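Local coordinates for purine catabolism protein pucG (Bacillus subtilis, PDB 3ISL) that catalyses the pyridoxal phosphate-dependent transamination between (S)-ureidoglycine and glyoxylate, giving oxalurate and glycine in purine catabolism, at the interface of chains A and B. Sequence-based numbering; all coordinates share one arbitrary frame. Chains: chain A/B, Purine catabolism protein pucG.

The interface of chains A and B. Residues chain A 68, 266-270; chain B 19, 70, 72, 197, 204-205.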
loop_
_atom_site.group_PDB
_atom_site.type_symbol
_atom_site.label_atom_id
_atom_site.label_comp_id
_atom_site.label_asym_id
_atom_site.label_seq_id
_atom_site.Cartn_x
_atom_site.Cartn_y
_atom_site.Cartn_z
ATOM N N ASP A 68 -1.501 -2.194 -4.864
ATOM C CA ASP A 68 -0.697 -1.886 -3.698
ATOM C C ASP A 68 -1.611 -0.976 -2.920
ATOM O O ASP A 68 -1.896 0.138 -3.339
ATOM C CB ASP A 68 0.607 -1.192 -4.142
ATOM C CG ASP A 68 1.580 -2.137 -4.836
ATOM O OD1 ASP A 68 2.656 -1.676 -5.292
ATOM O OD2 ASP A 68 1.228 -3.346 -4.960
ATOM N N HIS A 266 3.815 2.598 -11.303
ATOM C CA HIS A 266 4.118 2.776 -9.864
ATOM C C HIS A 266 5.236 1.753 -9.531
ATOM O O HIS A 266 5.354 0.706 -10.212
ATOM C CB HIS A 266 2.886 2.447 -8.972
ATOM C CG HIS A 266 2.456 0.999 -9.063
ATOM N ND1 HIS A 266 2.637 0.092 -8.032
ATOM C CD2 HIS A 266 1.935 0.290 -10.097
ATOM C CE1 HIS A 266 2.223 -1.102 -8.426
ATOM N NE2 HIS A 266 1.804 -1.013 -9.680
ATOM N N THR A 267 6.018 2.047 -8.489
ATOM C CA THR A 267 7.007 1.113 -7.933
ATOM C C THR A 267 6.244 0.071 -7.147
ATOM O O THR A 267 5.760 0.340 -6.022
ATOM C CB THR A 267 8.085 1.865 -7.034
ATOM O OG1 THR A 267 8.750 2.853 -7.846
ATOM C CG2 THR A 267 9.140 0.894 -6.368
ATOM N N GLU A 268 6.108 -1.097 -7.751
ATOM C CA GLU A 268 5.547 -2.214 -7.000
ATOM C C GLU A 268 6.213 -2.334 -5.579
ATOM O O GLU A 268 7.400 -1.963 -5.415
ATOM C CB GLU A 268 5.685 -3.522 -7.812
ATOM C CG GLU A 268 4.835 -4.692 -7.237
ATOM C CD GLU A 268 3.355 -4.328 -7.093
ATOM O OE1 GLU A 268 2.596 -5.008 -6.292
ATOM O OE2 GLU A 268 2.952 -3.356 -7.777
ATOM N N ALA A 269 5.449 -2.775 -4.582
ATOM C CA ALA A 269 5.946 -2.897 -3.244
ATOM C C ALA A 269 6.674 -4.236 -3.139
ATOM O O ALA A 269 6.009 -5.314 -3.046
ATOM C CB ALA A 269 4.826 -2.859 -2.257
ATOM N N THR A 270 7.994 -4.161 -3.144
ATOM C CA THR A 270 8.866 -5.335 -3.243
ATOM C C THR A 270 8.682 -6.373 -2.195
ATOM O O THR A 270 8.367 -7.520 -2.522
ATOM C CB THR A 270 10.339 -4.977 -3.257
ATOM O OG1 THR A 270 10.525 -3.843 -4.119
ATOM C CG2 THR A 270 11.228 -6.314 -3.729
ATOM N N PRO B 19 13.435 1.443 -6.541
ATOM C CA PRO B 19 13.700 1.219 -5.108
ATOM C C PRO B 19 15.106 0.795 -4.870
ATOM O O PRO B 19 15.656 -0.014 -5.639
ATOM C CB PRO B 19 12.806 0.005 -4.737
ATOM C CG PRO B 19 12.629 -0.723 -6.065
ATOM C CD PRO B 19 12.627 0.374 -7.145
ATOM N N THR B 70 1.932 3.462 -2.644
ATOM C CA THR B 70 3.229 3.986 -3.053
ATOM C C THR B 70 3.231 5.519 -2.886
ATOM O O THR B 70 2.219 6.137 -2.479
ATOM C CB THR B 70 3.702 3.433 -4.466
ATOM O OG1 THR B 70 3.029 4.091 -5.535
ATOM C CG2 THR B 70 3.370 1.914 -4.595
ATOM N N ARG B 72 3.125 7.760 -5.068
ATOM C CA ARG B 72 2.097 8.417 -5.921
ATOM C C ARG B 72 0.713 8.456 -5.264
ATOM O O ARG B 72 -0.053 9.373 -5.554
ATOM C CB ARG B 72 1.823 7.593 -7.189
ATOM C CG ARG B 72 2.837 7.788 -8.228
ATOM C CD ARG B 72 2.662 6.721 -9.249
ATOM N NE ARG B 72 4.014 6.253 -9.464
ATOM C CZ ARG B 72 4.749 6.463 -10.558
ATOM N NH1 ARG B 72 4.266 7.143 -11.586
ATOM N NH2 ARG B 72 5.987 5.972 -10.602
ATOM N N GLN B 197 11.098 4.113 -0.444
ATOM C CA GLN B 197 12.098 3.227 -1.069
ATOM C C GLN B 197 13.264 3.926 -1.732
ATOM O O GLN B 197 14.030 3.287 -2.455
ATOM C CB GLN B 197 11.437 2.259 -2.072
ATOM C CG GLN B 197 11.058 3.002 -3.492
ATOM C CD GLN B 197 9.732 3.813 -3.516
ATOM O OE1 GLN B 197 9.070 3.984 -2.478
ATOM N NE2 GLN B 197 9.327 4.289 -4.749
ATOM N N SER B 204 9.426 -0.335 -0.749
ATOM C CA SER B 204 8.450 0.497 -1.455
ATOM C C SER B 204 7.057 0.173 -0.924
ATOM O O SER B 204 6.827 -0.964 -0.469
ATOM C CB SER B 204 8.487 0.279 -2.978
ATOM O OG SER B 204 7.499 1.128 -3.605
ATOM N N GLY B 205 6.157 1.145 -1.008
ATOM C CA GLY B 205 4.756 0.912 -0.711
ATOM C C GLY B 205 4.203 1.626 0.512
ATOM O O GLY B 205 3.202 1.204 1.092
#
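The guanidinium of B:Arg72 turns one face to the backbone of A:His266, whose N stands 3.9 Å above the plane, out near its margin. CA of A:His266 is 3.5 Å from NE of B:Arg72. The imidazole of A:His266 has OD1 of the A:Asp68 carboxylate, from its own chain, in plane at its edge, and ND1 looks across at the methyl CG2 of B:Thr70. This is part of the two-fold homodimer interface of a class-V aminotransferase, where loop 266-269 of one subunit reaches the other beside its cofactor pocket, to which B:Thr70, B:Arg72 and B:Gln197 belong. An alanine in place of B:Arg72 would probably open a gap under A:His266 and leave its CA without the guanidinium face it packs against.

A:Thr267 buries 48 Å² against chain B, the largest share in this patch. Its CG2, anti to the backbone N (OG1 at chi1 -59°), comes 3.6 Å from CD of the B:Pro19 ring and also meets CB of B:Ser204 and CG of B:Gln197. The OG1 branch meets the B:Gln197 carboxamide tip to tip, 3.5 Å from NE2, a polar approach rather than a bond. On the carbonyl of the same residue, the hydroxyl OG of B:Ser204, anti to its backbone N (chi1 180°), donates a hydrogen bond of 3.1 Å to O of A:Thr267. The donor sits above the carbonyl plane, 48° out of it, and so misses the lone pairs.

The methyl CG2 of B:Thr70 faces both that carbonyl O and the A:Asp68 carboxylate, 3.7 Å from OD1. A:Asp68 also takes a weak hydrogen bond from the backbone N of A:Ala269, 3.1 Å to OD1, a weak link between the end of strand 63-68 and the loop just before helix 270-286. The A:Ala269 methyl CB passes B:Ser204 with its flank, 3.3 Å from the carbonyl O, and has CA of B:Gly205 loosely beside it.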